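Local coordinates for protein 3-methylornithine synthase (Methanosarcina barkeri, PDB 3T7V) that converts L-lysine into (3R)-3-methyl-D-ornithine by a radical mechanism that uses a [4Fe-4S] cluster and S-adenosylmethionine, a step in making pyrrolysine, at residues V132-S146 with K157-Y169. Residues are numbered along the deposited sequence; the frame is centred on the assembly and turned at random.
Sequences VQIVKEELGLPIMIS and KAREKGANFLALY. With MD0 (5-amino-D-isoleucine), chain D; SAM (S-adenosylmethionine), chain C.
Ile145 and Phe165 meet through their backbones where strands 143-146 and 163-167 run parallel, the two strands of a beta-alpha-beta unit in the TIM-barrel-type radical SAM core. Two bonds are nearly straight: Ile145 N donates to Phe165 O at 170°, and Ala167 N reaches Ile145 O at 2.9 Å. Ile143 O is shared, met at a more bent angle by Asn164 N and Phe165 N. On one face of the sheet, Met144, bent at its last torsion (chi3 -87°), brings CE to 3.7 Å from Phe165 CD1. The other face packs Ile145 CG1 obliquely against Leu166 CD1 (4.0 Å). Separately, Ile145 CG2 reaches Ala163 CB at 4.2 Å.

Lys136 also fits closely. Its CB lies 3.5 Å from Lys161 O, and its chain, bent at chi2 (75°), passes Gly162, the positive-phi glycine of the Schellman motif that ends helix 152-160. NZ bonds Leu141 O and, on an in-plane lone pair at 2.9 Å, Gly162 O. A methionine in its place would probably leave these two carbonyls without their shared charged donor. The loose, partly exposed side lies between helix 126-139 and the turn after helix 152-160: Lys161 NZ bonds Gln133 OE1 weakly, and Gln133 NE2 donates to Glu137 OE2 at 3.0 Å.

At the strands' C-terminal end, Ser146 OG, also bonded to Asp112, and Tyr169 OH (2.8 Å) both accept from amine NE of bound 5-amino-D-isoleucine.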
ATOM      1  N   VAL A 132       1.483  -8.172 -17.812  1.00 13.28           N
ATOM      2  CA  VAL A 132       1.823  -9.046 -16.691  1.00 12.87           C
ATOM      3  C   VAL A 132       2.637 -10.268 -17.120  1.00 14.10           C
ATOM      4  O   VAL A 132       3.629 -10.608 -16.447  1.00 14.21           O
ATOM      5  CB  VAL A 132       0.489  -9.522 -16.018  1.00 13.09           C
ATOM      6  CG1 VAL A 132       0.765 -10.559 -14.914  1.00 14.68           C
ATOM      7  CG2 VAL A 132      -0.259  -8.320 -15.400  1.00 15.51           C
ATOM      8  N   GLN A 133       2.294 -10.858 -18.267  1.00 13.17           N
ATOM      9  CA  GLN A 133       3.032 -12.033 -18.751  1.00 16.00           C
ATOM     10  C   GLN A 133       4.491 -11.644 -18.985  1.00 15.92           C
ATOM     11  O   GLN A 133       5.393 -12.387 -18.604  1.00 16.40           O
ATOM     12  CB  GLN A 133       2.395 -12.512 -20.047  1.00 17.53           C
ATOM     13  CG  GLN A 133       3.169 -13.708 -20.664  1.00 20.53           C
ATOM     14  CD  GLN A 133       2.584 -14.184 -21.971  1.00 30.05           C
ATOM     15  OE1 GLN A 133       1.492 -13.848 -22.321  1.00 32.97           O
ATOM     16  NE2 GLN A 133       3.361 -14.917 -22.739  1.00 36.56           N
ATOM     17  N   ILE A 134       4.769 -10.510 -19.621  1.00 14.46           N
ATOM     18  CA  ILE A 134       6.143 -10.100 -19.919  1.00 16.10           C
ATOM     19  C   ILE A 134       6.902  -9.843 -18.684  1.00 16.21           C
ATOM     20  O   ILE A 134       8.065 -10.291 -18.560  1.00 16.43           O
ATOM     21  CB  ILE A 134       6.166  -8.882 -20.896  1.00 21.12           C
ATOM     22  CG1 ILE A 134       5.727  -9.358 -22.286  1.00 26.50           C
ATOM     23  CG2 ILE A 134       7.550  -8.240 -20.934  1.00 26.63           C
ATOM     24  CD1 ILE A 134       5.324  -8.246 -23.202  1.00 40.41           C
ATOM     25  N   VAL A 135       6.317  -9.105 -17.734  1.00 13.58           N
ATOM     26  CA  VAL A 135       7.044  -8.887 -16.496  1.00 13.92           C
ATOM     27  C   VAL A 135       7.313 -10.197 -15.720  1.00 13.67           C
ATOM     28  O   VAL A 135       8.402 -10.393 -15.148  1.00 14.09           O
ATOM     29  CB  VAL A 135       6.256  -7.885 -15.590  1.00 13.22           C
ATOM     30  CG1 VAL A 135       6.962  -7.753 -14.223  1.00 15.05           C
ATOM     31  CG2 VAL A 135       6.168  -6.506 -16.329  1.00 15.23           C
ATOM     32  N   LYS A 136       6.355 -11.132 -15.681  1.00 12.75           N
ATOM     33  CA  LYS A 136       6.558 -12.399 -14.958  1.00 13.52           C
ATOM     34  C   LYS A 136       7.677 -13.175 -15.680  1.00 13.84           C
ATOM     35  O   LYS A 136       8.529 -13.786 -15.026  1.00 15.69           O
ATOM     36  CB  LYS A 136       5.273 -13.198 -14.936  1.00 13.98           C
ATOM     37  CG  LYS A 136       5.322 -14.363 -13.953  1.00 15.24           C
ATOM     38  CD  LYS A 136       5.185 -13.830 -12.537  1.00 15.74           C
ATOM     39  CE  LYS A 136       5.103 -14.999 -11.615  1.00 15.70           C
ATOM     40  NZ  LYS A 136       4.772 -14.460 -10.216  1.00 18.06           N
ATOM     41  N   GLU A 137       7.658 -13.167 -17.031  1.00 14.00           N
ATOM     42  CA  GLU A 137       8.715 -13.891 -17.778  1.00 15.25           C
ATOM     43  C   GLU A 137      10.105 -13.289 -17.535  1.00 17.25           C
ATOM     44  O   GLU A 137      11.102 -14.032 -17.484  1.00 20.93           O
ATOM     45  CB  GLU A 137       8.400 -13.841 -19.272  1.00 17.48           C
ATOM     46  CG  GLU A 137       7.288 -14.775 -19.719  1.00 22.31           C
ATOM     47  CD  GLU A 137       6.988 -14.574 -21.213  1.00 31.24           C
ATOM     48  OE1 GLU A 137       7.549 -13.610 -21.886  1.00 36.70           O
ATOM     49  OE2 GLU A 137       6.154 -15.357 -21.695  1.00 40.17           O
ATOM     50  N   GLU A 138      10.176 -11.962 -17.407  1.00 15.24           N
ATOM     51  CA  GLU A 138      11.444 -11.254 -17.180  1.00 14.54           C
ATOM     52  C   GLU A 138      11.940 -11.466 -15.792  1.00 15.44           C
ATOM     53  O   GLU A 138      13.145 -11.751 -15.572  1.00 17.39           O
ATOM     54  CB  GLU A 138      11.300  -9.736 -17.397  1.00 17.10           C
ATOM     55  CG  GLU A 138      11.133  -9.360 -18.868  1.00 20.65           C
ATOM     56  CD  GLU A 138      12.314  -9.729 -19.760  1.00 26.51           C
ATOM     57  OE1 GLU A 138      12.060 -10.108 -20.910  1.00 39.20           O
ATOM     58  OE2 GLU A 138      13.515  -9.706 -19.312  1.00 35.00           O
ATOM     59  N   LEU A 139      11.044 -11.345 -14.798  1.00 15.06           N
ATOM     60  CA  LEU A 139      11.525 -11.311 -13.405  1.00 14.98           C
ATOM     61  C   LEU A 139      11.333 -12.566 -12.582  1.00 15.76           C
ATOM     62  O   LEU A 139      12.068 -12.823 -11.636  1.00 15.61           O
ATOM     63  CB  LEU A 139      10.776 -10.159 -12.644  1.00 17.84           C
ATOM     64  CG  LEU A 139      11.022  -8.763 -13.189  1.00 17.48           C
ATOM     65  CD1 LEU A 139      10.183  -7.744 -12.363  1.00 19.25           C
ATOM     66  CD2 LEU A 139      12.500  -8.466 -13.113  1.00 20.24           C
ATOM     67  N   GLY A 140      10.302 -13.319 -12.887  1.00 15.20           N
ATOM     68  CA  GLY A 140      10.005 -14.509 -12.084  1.00 16.91           C
ATOM     69  C   GLY A 140       9.517 -14.271 -10.646  1.00 18.20           C
ATOM     70  O   GLY A 140       9.240 -15.206  -9.949  1.00 24.14           O
ATOM     71  N   LEU A 141       9.408 -13.030 -10.236  1.00 16.79           N
ATOM     72  CA  LEU A 141       9.122 -12.653  -8.846  1.00 15.53           C
ATOM     73  C   LEU A 141       7.649 -12.611  -8.671  1.00 13.42           C
ATOM     74  O   LEU A 141       6.838 -12.486  -9.629  1.00 14.59           O
ATOM     75  CB  LEU A 141       9.594 -11.162  -8.592  1.00 17.95           C
ATOM     76  CG  LEU A 141      11.130 -11.000  -8.444  1.00 20.17           C
ATOM     77  CD1 LEU A 141      11.446  -9.521  -8.414  1.00 28.33           C
ATOM     78  CD2 LEU A 141      11.579 -11.693  -7.137  1.00 25.53           C
ATOM     79  N   PRO A 142       7.195 -12.743  -7.425  1.00 12.89           N
ATOM     80  CA  PRO A 142       5.791 -12.381  -7.125  1.00 12.81           C
ATOM     81  C   PRO A 142       5.410 -11.020  -7.622  1.00 11.86           C
ATOM     82  O   PRO A 142       6.235 -10.073  -7.564  1.00 12.96           O
ATOM     83  CB  PRO A 142       5.753 -12.401  -5.583  1.00 14.52           C
ATOM     84  CG  PRO A 142       6.907 -13.368  -5.235  1.00 14.28           C
ATOM     85  CD  PRO A 142       7.975 -13.034  -6.235  1.00 14.25           C
ATOM     86  N   ILE A 143       4.245 -10.946  -8.198  1.00 10.92           N
ATOM     87  CA  ILE A 143       3.741  -9.684  -8.778  1.00 11.06           C
ATOM     88  C   ILE A 143       2.494  -9.244  -8.065  1.00 10.82           C
ATOM     89  O   ILE A 143       1.524 -10.023  -7.898  1.00 13.04           O
ATOM     90  CB  ILE A 143       3.378  -9.854 -10.287  1.00 12.36           C
ATOM     91  CG1 ILE A 143       4.632 -10.065 -11.091  1.00 14.80           C
ATOM     92  CG2 ILE A 143       2.632  -8.602 -10.844  1.00 14.60           C
ATOM     93  CD1 ILE A 143       4.314 -10.285 -12.570  1.00 17.91           C
ATOM     94  N   MET A 144       2.506  -7.995  -7.613  1.00 10.84           N
ATOM     95  CA  MET A 144       1.295  -7.330  -7.117  1.00 11.07           C
ATOM     96  C   MET A 144       0.801  -6.487  -8.286  1.00 11.74           C
ATOM     97  O   MET A 144       1.608  -5.851  -8.975  1.00 11.85           O
ATOM     98  CB  MET A 144       1.652  -6.404  -5.944  1.00 11.89           C
ATOM     99  CG  MET A 144       0.504  -5.452  -5.583  1.00 14.36           C
ATOM    100  SD  MET A 144       1.026  -4.543  -4.056  1.00 16.84           S
ATOM    101  CE  MET A 144       0.452  -5.693  -2.905  1.00 16.60           C
ATOM    102  N   ILE A 145      -0.472  -6.534  -8.567  1.00 10.76           N
ATOM    103  CA  ILE A 145      -1.082  -5.615  -9.563  1.00 10.57           C
ATOM    104  C   ILE A 145      -1.979  -4.649  -8.850  1.00 10.62           C
ATOM    105  O   ILE A 145      -2.769  -5.028  -7.927  1.00 10.60           O
ATOM    106  CB  ILE A 145      -1.792  -6.403 -10.697  1.00 10.94           C
ATOM    107  CG1 ILE A 145      -2.915  -7.293 -10.160  1.00 11.36           C
ATOM    108  CG2 ILE A 145      -0.787  -7.087 -11.609  1.00 12.61           C
ATOM    109  CD1 ILE A 145      -3.817  -7.875 -11.288  1.00 13.68           C
ATOM    110  N   SER A 146      -1.937  -3.382  -9.309  1.00 10.53           N
ATOM    111  CA  SER A 146      -2.849  -2.349  -8.822  1.00 10.97           C
ATOM    112  C   SER A 146      -3.428  -1.688 -10.081  1.00 10.97           C
ATOM    113  O   SER A 146      -2.951  -0.627 -10.487  1.00 12.51           O
ATOM    114  CB  SER A 146      -2.067  -1.311  -7.979  1.00 14.55           C
ATOM    115  OG  SER A 146      -1.333  -1.928  -6.953  1.00 15.54           O
ATOM    116  N   LYS A 157      -7.478 -13.757 -16.064  1.00 14.81           N
ATOM    117  CA  LYS A 157      -6.400 -13.945 -17.028  1.00 15.77           C
ATOM    118  C   LYS A 157      -5.042 -13.501 -16.459  1.00 15.07           C
ATOM    119  O   LYS A 157      -3.991 -14.149 -16.731  1.00 15.66           O
ATOM    120  CB  LYS A 157      -6.706 -13.222 -18.308  1.00 17.25           C
ATOM    121  CG  LYS A 157      -7.835 -13.919 -19.095  1.00 20.19           C
ATOM    122  CD  LYS A 157      -8.177 -12.984 -20.245  1.00 30.14           C
ATOM    123  CE  LYS A 157      -9.043 -13.729 -21.195  1.00 43.21           C
ATOM    124  NZ  LYS A 157     -10.069 -12.745 -21.654  1.00 68.01           N
ATOM    125  N   ALA A 158      -5.069 -12.422 -15.688  1.00 12.85           N
ATOM    126  CA  ALA A 158      -3.799 -11.975 -15.108  1.00 13.10           C
ATOM    127  C   ALA A 158      -3.252 -12.923 -14.062  1.00 12.71           C
ATOM    128  O   ALA A 158      -2.044 -13.077 -13.959  1.00 14.00           O
ATOM    129  CB  ALA A 158      -3.931 -10.580 -14.555  1.00 14.02           C
ATOM    130  N   ARG A 159      -4.146 -13.603 -13.344  1.00 13.27           N
ATOM    131  CA  ARG A 159      -3.758 -14.663 -12.386  1.00 13.23           C
ATOM    132  C   ARG A 159      -3.052 -15.795 -13.119  1.00 14.45           C
ATOM    133  O   ARG A 159      -1.987 -16.278 -12.715  1.00 16.97           O
ATOM    134  CB  ARG A 159      -4.973 -15.136 -11.618  1.00 14.77           C
ATOM    135  CG  ARG A 159      -4.637 -16.277 -10.630  1.00 16.55           C
ATOM    136  CD  ARG A 159      -3.695 -15.865  -9.526  1.00 16.34           C
ATOM    137  NE  ARG A 159      -3.433 -17.001  -8.672  1.00 14.64           N
ATOM    138  CZ  ARG A 159      -2.508 -17.005  -7.719  1.00 16.43           C
ATOM    139  NH1 ARG A 159      -1.812 -15.899  -7.447  1.00 20.53           N
ATOM    140  NH2 ARG A 159      -2.385 -18.075  -6.969  1.00 19.41           N
ATOM    141  N   GLU A 160      -3.619 -16.190 -14.251  1.00 15.95           N
ATOM    142  CA  GLU A 160      -3.015 -17.293 -15.041  1.00 18.22           C
ATOM    143  C   GLU A 160      -1.620 -16.942 -15.599  1.00 17.53           C
ATOM    144  O   GLU A 160      -0.769 -17.824 -15.712  1.00 23.01           O
ATOM    145  CB  GLU A 160      -4.021 -17.692 -16.137  1.00 22.37           C
ATOM    146  CG  GLU A 160      -3.635 -18.986 -16.844  1.00 31.16           C
ATOM    147  CD  GLU A 160      -3.560 -20.283 -15.993  1.00 38.71           C
ATOM    148  OE1 GLU A 160      -4.221 -20.510 -14.917  1.00 36.37           O
ATOM    149  OE2 GLU A 160      -2.830 -21.144 -16.499  1.00 35.27           O
ATOM    150  N   LYS A 161      -1.359 -15.630 -15.835  1.00 16.76           N
ATOM    151  CA  LYS A 161      -0.047 -15.149 -16.276  1.00 17.31           C
ATOM    152  C   LYS A 161       0.976 -14.901 -15.159  1.00 20.93           C
ATOM    153  O   LYS A 161       2.090 -14.556 -15.432  1.00 22.13           O
ATOM    154  CB  LYS A 161      -0.122 -13.872 -17.134  1.00 19.65           C
ATOM    155  CG  LYS A 161      -0.945 -14.042 -18.392  1.00 22.39           C
ATOM    156  CD  LYS A 161      -0.407 -15.145 -19.282  1.00 25.26           C
ATOM    157  CE  LYS A 161      -0.960 -14.911 -20.696  1.00 32.53           C
ATOM    158  NZ  LYS A 161      -0.515 -15.963 -21.622  1.00 40.77           N
ATOM    159  N   GLY A 162       0.525 -15.002 -13.906  1.00 17.87           N
ATOM    160  CA  GLY A 162       1.445 -14.988 -12.741  1.00 19.75           C
ATOM    161  C   GLY A 162       1.243 -13.843 -11.776  1.00 17.48           C
ATOM    162  O   GLY A 162       2.044 -13.675 -10.849  1.00 18.95           O
ATOM    163  N   ALA A 163       0.146 -13.121 -11.873  1.00 13.88           N
ATOM    164  CA  ALA A 163      -0.120 -12.142 -10.821  1.00 12.76           C
ATOM    165  C   ALA A 163      -0.450 -12.849  -9.484  1.00 13.14           C
ATOM    166  O   ALA A 163      -1.210 -13.802  -9.448  1.00 15.49           O
ATOM    167  CB  ALA A 163      -1.271 -11.223 -11.255  1.00 13.46           C
ATOM    168  N   ASN A 164       0.186 -12.393  -8.407  1.00 12.13           N
ATOM    169  CA  ASN A 164       0.014 -12.991  -7.101  1.00 12.14           C
ATOM    170  C   ASN A 164      -0.832 -12.161  -6.126  1.00 11.97           C
ATOM    171  O   ASN A 164      -1.466 -12.777  -5.243  1.00 14.06           O
ATOM    172  CB  ASN A 164       1.395 -13.162  -6.435  1.00 14.35           C
ATOM    173  CG  ASN A 164       2.246 -14.139  -7.185  1.00 14.53           C
ATOM    174  OD1 ASN A 164       2.065 -15.376  -7.034  1.00 24.57           O
ATOM    175  ND2 ASN A 164       3.050 -13.634  -8.036  1.00 12.51           N
ATOM    176  N   PHE A 165      -0.760 -10.839  -6.133  1.00 12.68           N
ATOM    177  CA  PHE A 165      -1.457  -9.962  -5.196  1.00 11.43           C
ATOM    178  C   PHE A 165      -2.279  -9.004  -6.026  1.00 11.30           C
ATOM    179  O   PHE A 165      -1.853  -8.526  -7.092  1.00 12.83           O
ATOM    180  CB  PHE A 165      -0.365  -9.165  -4.402  1.00 13.01           C
ATOM    181  CG  PHE A 165      -0.276  -9.462  -2.964  1.00 14.42           C
ATOM    182  CD1 PHE A 165      -1.240  -8.864  -2.091  1.00 15.76           C
ATOM    183  CD2 PHE A 165       0.744 -10.214  -2.448  1.00 16.23           C
ATOM    184  CE1 PHE A 165      -1.145  -9.076  -0.719  1.00 18.67           C
ATOM    185  CE2 PHE A 165       0.842 -10.449  -1.061  1.00 19.74           C
ATOM    186  CZ  PHE A 165      -0.090  -9.864  -0.211  1.00 19.04           C
ATOM    187  N   LEU A 166      -3.437  -8.713  -5.520  1.00 11.34           N
ATOM    188  CA  LEU A 166      -4.247  -7.580  -6.028  1.00 10.67           C
ATOM    189  C   LEU A 166      -4.306  -6.511  -4.954  1.00 11.31           C
ATOM    190  O   LEU A 166      -4.751  -6.790  -3.829  1.00 12.70           O
ATOM    191  CB  LEU A 166      -5.673  -8.040  -6.339  1.00 11.45           C
ATOM    192  CG  LEU A 166      -6.628  -6.863  -6.722  1.00 11.98           C
ATOM    193  CD1 LEU A 166      -6.186  -6.258  -8.029  1.00 12.51           C
ATOM    194  CD2 LEU A 166      -8.014  -7.437  -6.797  1.00 14.31           C
ATOM    195  N   ALA A 167      -3.860  -5.311  -5.287  1.00 11.14           N
ATOM    196  CA  ALA A 167      -3.987  -4.191  -4.319  1.00 11.02           C
ATOM    197  C   ALA A 167      -5.103  -3.289  -4.815  1.00 10.78           C
ATOM    198  O   ALA A 167      -5.004  -2.712  -5.901  1.00 13.41           O
ATOM    199  CB  ALA A 167      -2.639  -3.432  -4.252  1.00 12.28           C
ATOM    200  N   LEU A 168      -6.154  -3.207  -4.044  1.00 11.55           N
ATOM    201  CA  LEU A 168      -7.343  -2.425  -4.471  1.00 11.65           C
ATOM    202  C   LEU A 168      -7.948  -1.843  -3.201  1.00 11.76           C
ATOM    203  O   LEU A 168      -8.715  -2.518  -2.491  1.00 15.60           O
ATOM    204  CB  LEU A 168      -8.353  -3.411  -5.196  1.00 12.93           C
ATOM    205  CG  LEU A 168      -9.488  -2.658  -5.924  1.00 13.16           C
ATOM    206  CD1 LEU A 168      -8.966  -1.931  -7.174  1.00 13.84           C
ATOM    207  CD2 LEU A 168     -10.601  -3.692  -6.285  1.00 15.98           C
ATOM    208  N   TYR A 169      -7.500  -0.629  -2.864  1.00 11.72           N
ATOM    209  CA  TYR A 169      -7.817  -0.136  -1.519  1.00 11.20           C
ATOM    210  C   TYR A 169      -9.179   0.508  -1.476  1.00 12.03           C
ATOM    211  O   TYR A 169      -9.608   1.172  -2.393  1.00 12.74           O
ATOM    212  CB  TYR A 169      -6.760   0.951  -1.076  1.00 11.39           C
ATOM    213  CG  TYR A 169      -5.307   0.496  -1.275  1.00 12.23           C
ATOM    214  CD1 TYR A 169      -4.964  -0.856  -1.166  1.00 12.45           C
ATOM    215  CD2 TYR A 169      -4.337   1.396  -1.582  1.00 13.97           C
ATOM    216  CE1 TYR A 169      -3.640  -1.278  -1.410  1.00 12.82           C
ATOM    217  CE2 TYR A 169      -3.043   1.017  -1.830  1.00 14.38           C
ATOM    218  CZ  TYR A 169      -2.706  -0.323  -1.770  1.00 13.22           C
ATOM    219  OH  TYR A 169      -1.393  -0.707  -2.031  1.00 14.93           O
TER
HETATM  220  C   MD0 D 993       3.028   2.686  -2.221  1.00 18.66           C
HETATM  221  N   MD0 D 993       3.375   4.388  -3.918  1.00 18.47           N
HETATM  222  O   MD0 D 993       3.207   1.492  -1.903  1.00 18.89           O
HETATM  223  CA  MD0 D 993       2.876   3.040  -3.666  1.00 15.61           C
HETATM  224  CB  MD0 D 993       1.382   2.932  -4.099  1.00 15.20           C
HETATM  225  CD  MD0 D 993      -0.270   1.085  -4.839  1.00 16.16           C
HETATM  226  NE  MD0 D 993      -0.555  -0.338  -4.711  1.00 17.91           N
HETATM  227  CG  MD0 D 993       0.958   1.437  -4.004  1.00 15.00           C
HETATM  228  CG2 MD0 D 993       0.413   3.803  -3.259  1.00 17.28           C
HETATM  229  OXT MD0 D 993       2.971   3.604  -1.394  1.00 20.00           O
HETATM  230  N   SAM C 992      -5.729   3.591  -9.904  1.00 18.22           N
HETATM  231  CA  SAM C 992      -5.743   2.457  -9.105  1.00 16.65           C
HETATM  232  C   SAM C 992      -6.561   2.569  -7.882  1.00 15.13           C
HETATM  233  O   SAM C 992      -7.099   3.657  -7.589  1.00 15.50           O
HETATM  234  OXT SAM C 992      -6.780   1.488  -7.230  1.00 14.39           O
HETATM  235  CB  SAM C 992      -4.587   2.291  -8.405  1.00 20.95           C
HETATM  236  CG  SAM C 992      -3.869   3.418  -7.782  0.50 25.16           C
HETATM  237  SD  SAM C 992      -3.543   3.142  -5.989  0.50 28.46           S
HETATM  238  CE  SAM C 992      -1.772   3.084  -5.972  0.50 34.42           C
HETATM  239  C5' SAM C 992      -3.835   4.773  -5.335  0.50 26.78           C
HETATM  240  C4' SAM C 992      -4.168   4.754  -4.039  1.00 22.74           C
HETATM  241  O4' SAM C 992      -2.922   5.660  -3.775  1.00 19.41           O
HETATM  242  C3' SAM C 992      -5.363   5.222  -3.697  1.00 22.35           C
HETATM  243  O3' SAM C 992      -5.856   3.915  -3.371  1.00 18.65           O
HETATM  244  C2' SAM C 992      -4.819   5.835  -2.399  1.00 20.44           C
HETATM  245  O2' SAM C 992      -4.956   4.962  -1.230  1.00 21.87           O
HETATM  246  C1' SAM C 992      -3.361   6.298  -2.571  1.00 16.59           C
HETATM  247  N9  SAM C 992      -3.330   7.773  -2.887  1.00 14.80           N
HETATM  248  C8  SAM C 992      -3.721   8.444  -4.013  1.00 13.94           C
HETATM  249  N7  SAM C 992      -3.558   9.745  -3.824  1.00 13.08           N
HETATM  250  C5  SAM C 992      -3.040   9.921  -2.561  1.00 12.46           C
HETATM  251  C6  SAM C 992      -2.743  11.065  -1.805  1.00 12.45           C
HETATM  252  N6  SAM C 992      -2.907  12.303  -2.274  1.00 13.57           N
HETATM  253  N1  SAM C 992      -2.205  10.902  -0.587  1.00 13.50           N
HETATM  254  C2  SAM C 992      -2.025   9.661  -0.046  1.00 14.72           C
HETATM  255  N3  SAM C 992      -2.409   8.539  -0.702  1.00 14.37           N
HETATM  256  C4  SAM C 992      -2.895   8.690  -1.975  1.00 13.32           C